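Local coordinates for disease resistance protein RRS1 (Arabidopsis thaliana, PDB 4C6S) that pairs with RPS4 as a plant immune receptor that recognises the bacterial effectors AvrRps4 and PopP2, and also acts as a W-box-binding transcription factor, at residues I54-P65 against F78-N88. Sequence-based numbering, arbitrary orientation.
Sequences IEKAGVSVMVLP and FAKVLECQRNN
Phe78 lies against Leu64 and Pro65 where helix 74-82 packs on strand 59-65, the first half of a right-handed beta-alpha-beta unit completed by strand 92-98 in the parallel sheet of this TIR domain. Helix and strand run almost antiparallel, their segment axes 168° apart. From Phe78 CB, the side chain leaves with CG anti to its own carbonyl carbon, which lays the ring against the strand. The Met62 methyl lies beside CB and CD1, but its exact place is doubtful. Leu64 CD2 sits over the middle of one ring face, 3.6 Å from the ring centroid and 8° off its normal, a CH-pi contact. Phe78 CE2 reaches Pro65 CD at 3.6 Å, and Phe78 CZ at the far end comes 3.4 Å from Val63 O. Val73, from the loop before the helix, also touches the Phe78 and Pro65 side chains. One turn along, Val81 CG1 lies among Ile54 CG2, Ser60 OG and Met62 CG, within van der Waals reach of all three. A water bridges the buried Ser60 hydroxyl and the backbone: it accepts from Ser60 OG at 2.8 Å and donates to Val81 O. Further along the chain, Cys84 meets helix 51-56. Its CB fits tightly against Ile54 CG2 (3.5 Å) and also touches Glu55 CG, while the poorly ordered Asn87 crosses the Glu55 side chain with its amide steeply turned against the carboxylate. Gln91 NE2 donates hydrogen bonds to Ile54 O and Ala57 O near the end of that helix. There Asn88, also poorly ordered, reaches back to the end of helix 51-56, and its ND2 donates to Glu55 O at 3.1 Å with an N-H...O angle of 153°.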
loop_
_atom_site.group_PDB
_atom_site.type_symbol
_atom_site.label_atom_id
_atom_site.label_comp_id
_atom_site.label_asym_id
_atom_site.label_seq_id
_atom_site.Cartn_x
_atom_site.Cartn_y
_atom_site.Cartn_z
ATOM N N ILE A 54 0.640 23.445 -0.491
ATOM C CA ILE A 54 -0.754 23.208 -0.837
ATOM C C ILE A 54 -1.246 24.317 -1.755
ATOM O O ILE A 54 -1.823 24.053 -2.808
ATOM C CB ILE A 54 -1.657 23.146 0.418
ATOM C CG1 ILE A 54 -1.071 22.189 1.458
ATOM C CG2 ILE A 54 -3.070 22.716 0.046
ATOM C CD1 ILE A 54 -1.945 22.003 2.688
ATOM N N GLU A 55 -0.993 25.560 -1.363
ATOM C CA GLU A 55 -1.437 26.704 -2.145
ATOM C C GLU A 55 -0.901 26.711 -3.579
ATOM O O GLU A 55 -1.622 27.063 -4.514
ATOM C CB GLU A 55 -1.060 28.003 -1.425
ATOM C CG GLU A 55 -1.883 28.232 -0.164
ATOM C CD GLU A 55 -1.352 29.360 0.690
ATOM O OE1 GLU A 55 -0.121 29.563 0.713
ATOM O OE2 GLU A 55 -2.170 30.034 1.346
ATOM N N LYS A 56 0.356 26.314 -3.754
ATOM C CA LYS A 56 0.984 26.372 -5.069
ATOM C C LYS A 56 0.706 25.131 -5.918
ATOM O O LYS A 56 1.039 25.102 -7.100
ATOM C CB LYS A 56 2.493 26.580 -4.946
ATOM C CG LYS A 56 2.906 27.920 -4.367
ATOM C CD LYS A 56 4.397 28.135 -4.572
ATOM C CE LYS A 56 4.854 29.476 -4.025
ATOM N NZ LYS A 56 6.335 29.607 -4.103
ATOM N N ALA A 57 0.102 24.110 -5.319
ATOM C CA ALA A 57 -0.198 22.875 -6.056
ATOM C C ALA A 57 -1.266 23.096 -7.131
ATOM O O ALA A 57 -2.259 23.792 -6.901
ATOM C CB ALA A 57 -0.624 21.757 -5.098
ATOM N N GLY A 58 -1.057 22.510 -8.307
ATOM C CA GLY A 58 -2.067 22.558 -9.350
ATOM C C GLY A 58 -3.227 21.635 -9.019
ATOM O O GLY A 58 -4.370 21.885 -9.393
ATOM N N VAL A 59 -2.930 20.554 -8.315
ATOM C CA VAL A 59 -3.965 19.624 -7.892
ATOM C C VAL A 59 -3.765 19.286 -6.434
ATOM O O VAL A 59 -2.650 18.973 -6.004
ATOM C CB VAL A 59 -3.938 18.324 -8.716
ATOM C CG1 VAL A 59 -5.010 17.357 -8.209
ATOM C CG2 VAL A 59 -4.123 18.629 -10.200
ATOM N N SER A 60 -4.846 19.348 -5.672
ATOM C CA SER A 60 -4.812 18.978 -4.266
ATOM C C SER A 60 -5.567 17.670 -4.097
ATOM O O SER A 60 -6.775 17.609 -4.333
ATOM C CB SER A 60 -5.451 20.093 -3.429
ATOM O OG SER A 60 -5.482 19.764 -2.054
ATOM N N VAL A 61 -4.854 16.609 -3.728
ATOM C CA VAL A 61 -5.493 15.313 -3.500
ATOM C C VAL A 61 -5.617 15.103 -1.998
ATOM O O VAL A 61 -4.605 14.918 -1.314
ATOM C CB VAL A 61 -4.662 14.175 -4.075
ATOM C CG1 VAL A 61 -5.315 12.820 -3.743
ATOM C CG2 VAL A 61 -4.493 14.337 -5.574
ATOM N N MET A 62 -6.844 15.144 -1.479
ATOM C CA MET A 62 -7.073 14.955 -0.051
ATOM C C MET A 62 -7.398 13.497 0.202
ATOM O O MET A 62 -8.426 13.004 -0.260
ATOM C CB MET A 62 -8.237 15.825 0.422
ATOM C CG MET A 62 -7.945 17.317 0.254
ATOM S SD MET A 62 -9.238 18.421 0.864
ATOM C CE MET A 62 -9.438 17.810 2.497
ATOM N N VAL A 63 -6.504 12.795 0.891
ATOM C CA VAL A 63 -6.760 11.405 1.252
ATOM C C VAL A 63 -7.354 11.406 2.635
ATOM O O VAL A 63 -6.707 11.802 3.612
ATOM C CB VAL A 63 -5.485 10.570 1.232
ATOM C CG1 VAL A 63 -5.794 9.160 1.725
ATOM C CG2 VAL A 63 -4.918 10.540 -0.180
ATOM N N LEU A 64 -8.616 11.000 2.719
ATOM C CA LEU A 64 -9.405 11.210 3.921
ATOM C C LEU A 64 -9.514 9.916 4.694
ATOM O O LEU A 64 -9.536 8.836 4.090
ATOM C CB LEU A 64 -10.800 11.711 3.543
ATOM C CG LEU A 64 -10.760 13.067 2.830
ATOM C CD1 LEU A 64 -12.017 13.304 2.012
ATOM C CD2 LEU A 64 -10.560 14.192 3.838
ATOM N N PRO A 65 -9.549 10.012 6.036
ATOM C CA PRO A 65 -9.698 8.820 6.883
ATOM C C PRO A 65 -11.152 8.369 6.889
ATOM O O PRO A 65 -11.935 8.724 7.773
ATOM C CB PRO A 65 -9.268 9.316 8.263
ATOM C CG PRO A 65 -9.613 10.783 8.259
ATOM C CD PRO A 65 -9.415 11.253 6.833
ATOM N N PHE A 78 -8.964 18.917 8.009
ATOM C CA PHE A 78 -8.920 19.078 6.557
ATOM C C PHE A 78 -9.460 20.412 6.034
ATOM O O PHE A 78 -9.109 20.817 4.928
ATOM C CB PHE A 78 -9.577 17.883 5.862
ATOM C CG PHE A 78 -8.711 16.640 5.858
ATOM C CD1 PHE A 78 -7.777 16.430 4.850
ATOM C CD2 PHE A 78 -8.806 15.706 6.879
ATOM C CE1 PHE A 78 -6.968 15.286 4.823
ATOM C CE2 PHE A 78 -7.989 14.566 6.881
ATOM C CZ PHE A 78 -7.067 14.356 5.847
ATOM N N ALA A 79 -10.290 21.101 6.817
ATOM C CA ALA A 79 -10.746 22.433 6.415
ATOM C C ALA A 79 -9.558 23.335 6.073
ATOM O O ALA A 79 -9.619 24.116 5.127
ATOM C CB ALA A 79 -11.602 23.081 7.501
ATOM N N LYS A 80 -8.479 23.221 6.843
ATOM C CA LYS A 80 -7.305 24.055 6.618
ATOM C C LYS A 80 -6.599 23.708 5.305
ATOM O O LYS A 80 -5.860 24.536 4.768
ATOM C CB LYS A 80 -6.331 23.954 7.795
ATOM C CG LYS A 80 -5.701 22.576 7.963
ATOM C CD LYS A 80 -4.894 22.504 9.254
ATOM C CE LYS A 80 -3.953 21.308 9.249
ATOM N NZ LYS A 80 -4.405 20.187 10.109
ATOM N N VAL A 81 -6.830 22.499 4.789
ATOM C CA VAL A 81 -6.268 22.124 3.498
ATOM C C VAL A 81 -7.074 22.738 2.354
ATOM O O VAL A 81 -6.509 23.323 1.425
ATOM C CB VAL A 81 -6.197 20.591 3.315
ATOM C CG1 VAL A 81 -5.693 20.262 1.925
ATOM C CG2 VAL A 81 -5.273 19.988 4.350
ATOM N N LEU A 82 -8.394 22.611 2.428
ATOM C CA LEU A 82 -9.263 23.099 1.362
ATOM C C LEU A 82 -9.224 24.622 1.255
ATOM O O LEU A 82 -9.368 25.179 0.162
ATOM C CB LEU A 82 -10.704 22.625 1.571
ATOM C CG LEU A 82 -11.673 23.012 0.451
ATOM C CD1 LEU A 82 -11.223 22.390 -0.858
ATOM C CD2 LEU A 82 -13.104 22.623 0.775
ATOM N N GLU A 83 -9.014 25.298 2.382
ATOM C CA GLU A 83 -8.995 26.751 2.381
ATOM C C GLU A 83 -7.813 27.256 1.575
ATOM O O GLU A 83 -7.837 28.376 1.068
ATOM C CB GLU A 83 -9.003 27.304 3.806
ATOM C CG GLU A 83 -10.374 27.180 4.467
ATOM C CD GLU A 83 -10.422 27.757 5.868
ATOM O OE1 GLU A 83 -9.343 28.051 6.429
ATOM O OE2 GLU A 83 -11.542 27.913 6.406
ATOM N N CYS A 84 -6.797 26.411 1.418
ATOM C CA CYS A 84 -5.646 26.765 0.592
ATOM C C CYS A 84 -5.990 26.822 -0.895
ATOM O O CYS A 84 -5.216 27.359 -1.691
ATOM C CB CYS A 84 -4.504 25.772 0.795
ATOM S SG CYS A 84 -3.660 25.876 2.378
ATOM N N GLN A 85 -7.138 26.261 -1.275
ATOM C CA GLN A 85 -7.526 26.245 -2.679
ATOM C C GLN A 85 -7.790 27.636 -3.237
ATOM O O GLN A 85 -7.468 27.913 -4.388
ATOM C CB GLN A 85 -8.759 25.378 -2.925
ATOM C CG GLN A 85 -9.070 25.237 -4.418
ATOM C CD GLN A 85 -10.497 24.823 -4.709
ATOM O OE1 GLN A 85 -11.363 24.869 -3.835
ATOM N NE2 GLN A 85 -10.751 24.421 -5.950
ATOM N N ARG A 86 -8.383 28.515 -2.438
ATOM C CA ARG A 86 -8.748 29.821 -2.978
ATOM C C ARG A 86 -7.558 30.747 -3.247
ATOM O O ARG A 86 -7.708 31.757 -3.930
ATOM C CB ARG A 86 -9.840 30.508 -2.151
ATOM C CG ARG A 86 -9.809 30.248 -0.660
ATOM C CD ARG A 86 -10.452 31.429 0.042
ATOM N NE ARG A 86 -9.956 32.679 -0.531
ATOM C CZ ARG A 86 -10.321 33.894 -0.137
ATOM N NH1 ARG A 86 -11.198 34.045 0.845
ATOM N NH2 ARG A 86 -9.806 34.961 -0.726
ATOM N N ASN A 87 -6.377 30.387 -2.744
ATOM C CA ASN A 87 -5.138 31.067 -3.140
ATOM C C ASN A 87 -4.708 30.637 -4.551
ATOM O O ASN A 87 -3.639 31.015 -5.039
ATOM C CB ASN A 87 -4.024 30.798 -2.115
ATOM C CG ASN A 87 -2.747 31.590 -2.394
ATOM O OD1 ASN A 87 -1.647 31.156 -2.047
ATOM N ND2 ASN A 87 -2.890 32.746 -3.033
ATOM N N ASN A 88 -5.572 29.864 -5.205
ATOM C CA ASN A 88 -5.276 29.250 -6.490
ATOM C C ASN A 88 -6.545 28.618 -7.063
ATOM O O ASN A 88 -6.738 27.414 -6.940
ATOM C CB ASN A 88 -4.209 28.167 -6.284
ATOM C CG ASN A 88 -3.620 27.651 -7.585
ATOM O OD1 ASN A 88 -4.092 27.975 -8.674
ATOM N ND2 ASN A 88 -2.581 26.824 -7.472
HETATM O O HOH W 1 -6.407 22.288 -1.349
#